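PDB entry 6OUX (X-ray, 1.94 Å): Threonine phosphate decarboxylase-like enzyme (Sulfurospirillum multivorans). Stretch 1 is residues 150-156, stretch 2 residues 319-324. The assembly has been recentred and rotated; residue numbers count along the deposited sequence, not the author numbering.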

# COMPACT_ATOMS: atom_id res chain seq x y z
N ASN A 150 31.18 8.47 13.27
CA ASN A 150 31.89 9.70 13.41
C ASN A 150 32.28 10.35 12.05
O ASN A 150 32.90 9.73 11.17
CB ASN A 150 33.02 9.44 14.37
CG ASN A 150 34.10 10.46 14.28
OD1 ASN A 150 33.91 11.70 14.46
ND2 ASN A 150 35.29 9.95 14.01
N GLU A 151 31.88 11.61 11.93
CA GLU A 151 32.18 12.44 10.77
C GLU A 151 33.68 12.41 10.39
O GLU A 151 34.03 12.32 9.21
CB GLU A 151 31.71 13.88 11.01
CG GLU A 151 31.75 14.73 9.75
CD GLU A 151 33.10 15.36 9.41
OE1 GLU A 151 33.97 15.46 10.31
OE2 GLU A 151 33.26 15.78 8.23
N ARG A 152 34.56 12.42 11.38
CA ARG A 152 36.02 12.38 11.14
C ARG A 152 36.51 11.14 10.45
O ARG A 152 37.56 11.20 9.87
CB ARG A 152 36.87 12.53 12.45
CG ARG A 152 36.35 13.52 13.49
CD ARG A 152 36.92 13.37 14.92
NE ARG A 152 37.00 11.99 15.44
CZ ARG A 152 38.05 11.17 15.30
NH1 ARG A 152 39.13 11.57 14.64
NH2 ARG A 152 38.01 9.94 15.80
N ASP A 153 35.82 10.00 10.59
CA ASP A 153 36.11 8.80 9.84
C ASP A 153 35.21 8.67 8.61
O ASP A 153 34.91 7.58 8.21
CB ASP A 153 35.88 7.49 10.64
CG ASP A 153 36.35 7.55 12.11
OD1 ASP A 153 37.38 8.16 12.42
OD2 ASP A 153 35.66 6.91 12.96
N ASP A 154 34.74 9.78 8.04
CA ASP A 154 33.86 9.74 6.87
C ASP A 154 32.58 8.95 7.20
O ASP A 154 31.96 8.36 6.30
CB ASP A 154 34.58 9.10 5.64
CG ASP A 154 35.51 10.05 4.92
OD1 ASP A 154 35.35 11.27 4.99
OD2 ASP A 154 36.42 9.52 4.21
N TYR A 155 32.16 8.94 8.49
CA TYR A 155 30.99 8.19 8.91
C TYR A 155 31.12 6.70 8.66
O TYR A 155 30.12 5.99 8.61
CB TYR A 155 29.71 8.70 8.23
CG TYR A 155 29.40 10.13 8.64
CD1 TYR A 155 28.92 10.42 9.93
CD2 TYR A 155 29.61 11.17 7.77
CE1 TYR A 155 28.63 11.68 10.31
CE2 TYR A 155 29.31 12.45 8.13
CZ TYR A 155 28.85 12.72 9.42
OH TYR A 155 28.54 14.03 9.77
N SER A 156 32.37 6.27 8.57
CA SER A 156 32.77 4.87 8.36
C SER A 156 32.39 4.07 9.57
O SER A 156 32.61 4.49 10.70
CB SER A 156 34.30 4.81 8.21
OG SER A 156 34.76 3.55 7.84
N VAL A 319 34.20 22.08 -1.28
CA VAL A 319 33.20 21.18 -0.72
C VAL A 319 33.98 19.96 -0.34
O VAL A 319 35.05 19.72 -0.90
CB VAL A 319 32.08 20.74 -1.68
CG1 VAL A 319 31.19 21.92 -2.04
CG2 VAL A 319 32.63 20.07 -2.93
N TYR A 320 33.43 19.18 0.59
CA TYR A 320 33.93 17.86 0.87
C TYR A 320 32.86 16.85 0.49
O TYR A 320 31.68 17.02 0.89
CB TYR A 320 34.29 17.77 2.36
CG TYR A 320 34.90 16.47 2.71
CD1 TYR A 320 36.24 16.23 2.47
CD2 TYR A 320 34.15 15.44 3.22
CE1 TYR A 320 36.81 15.00 2.76
CE2 TYR A 320 34.70 14.22 3.50
CZ TYR A 320 36.03 14.00 3.30
OH TYR A 320 36.58 12.79 3.59
N VAL A 321 33.25 15.84 -0.29
CA VAL A 321 32.36 14.82 -0.77
C VAL A 321 32.58 13.55 0.03
O VAL A 321 33.69 12.99 0.03
CB VAL A 321 32.60 14.49 -2.27
CG1 VAL A 321 31.45 13.62 -2.76
CG2 VAL A 321 32.67 15.74 -3.11
N TYR A 322 31.57 13.07 0.73
CA TYR A 322 31.74 11.86 1.54
C TYR A 322 31.75 10.64 0.68
O TYR A 322 31.01 10.61 -0.29
CB TYR A 322 30.71 11.72 2.66
CG TYR A 322 30.90 12.78 3.77
CD1 TYR A 322 31.82 12.60 4.82
CD2 TYR A 322 30.19 13.95 3.72
CE1 TYR A 322 32.01 13.61 5.79
CE2 TYR A 322 30.33 14.93 4.67
CZ TYR A 322 31.25 14.77 5.70
OH TYR A 322 31.36 15.79 6.59
N PRO A 323 32.60 9.63 1.01
CA PRO A 323 32.68 8.47 0.15
C PRO A 323 31.34 7.78 0.11
O PRO A 323 30.68 7.74 1.13
CB PRO A 323 33.69 7.53 0.83
CG PRO A 323 34.24 8.25 1.99
CD PRO A 323 33.62 9.62 2.07
N SER A 324 30.98 7.19 -1.02
CA SER A 324 29.69 6.59 -1.21
C SER A 324 29.72 5.43 -2.20
O SER A 324 30.48 5.46 -3.17
CB SER A 324 28.74 7.64 -1.73
OG SER A 324 27.45 7.15 -1.89
O HOH W 1 30.25 8.22 3.84
O HOH W 2 29.03 15.75 8.10

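Y322 and D154, with 86 and 81 Å² covered, form the centre of a small contact, 274 Å² summed over both sides, between touching residues at least 166 apart in sequence; the CA atoms of D154 and Y322, 6.1 Å apart, mark the register of the two backbones. Y322 is buried, its CA-to-CB bond points toward stretch 1 (chi1 m), and its ring meets E151, D154 and Y155. At its tip, Y322 OH donates a short hydrogen bond to E151 OE2 (2.5 Å), OE2 lying at the ring edge, near its plane. E151 sets out sideways from the contact, but its extended chi1 (t) and bent chi2 (m) bring the carboxylate nearer; a glutamate has the length to make this reach. Over one face of the Y322 ring lies Y155, with CE2 of Y155 3.8 Å from CE1 of Y322. The two rings are oblique, their planes at 58° and their centroids 5.3 Å apart; the ring carbons pack while both hydroxyls meet polar partners. Water 2 joins those hydroxyls, its O 2.4 Å from Y155 OH and 2.8 Å from Y322 OH, to which it donates. A tyrosine at each place thus supplies a carbon surface for burial and a polar tip.

D154 reaches Y320 and P323 as well as Y322. Its CA-to-CB bond points sideways, yet with chi1 m its carboxylate comes nearer, and OD1 accepts a very short hydrogen bond from Y320 OH (2.4 Å), at the edge of that ring; a carboxylate suits this place as acceptor for the hydroxyl proton. Y320, in a strand and exposed, points toward stretch 1 with chi1 t, and its long side chain spans the gap to the acid. D154 OD1 also lies 3.8 Å from Y322 CD1, and D154 OD2 lies 3.4 Å from P323 CG, where the proline ring, which has no donor, meets the carboxylate by contact alone. The backbone joins in through water 1, whose O donates to D154 O (3.0 Å) and to P323 O (2.8 Å), bridging two carbonyls that could not bond to each other directly.

D153 to S156 is a type I' beta turn, with D154 and Y155 at its two central positions, both with positive phi (59° and 60°). Upstream, N150 O accepts from D153 N (3.0 Å) and Y155 N (2.9 Å), and E151 O accepts from D154 N (2.9 Å), tying the loop back on itself. R152 and D153 point away and take no part in the contact.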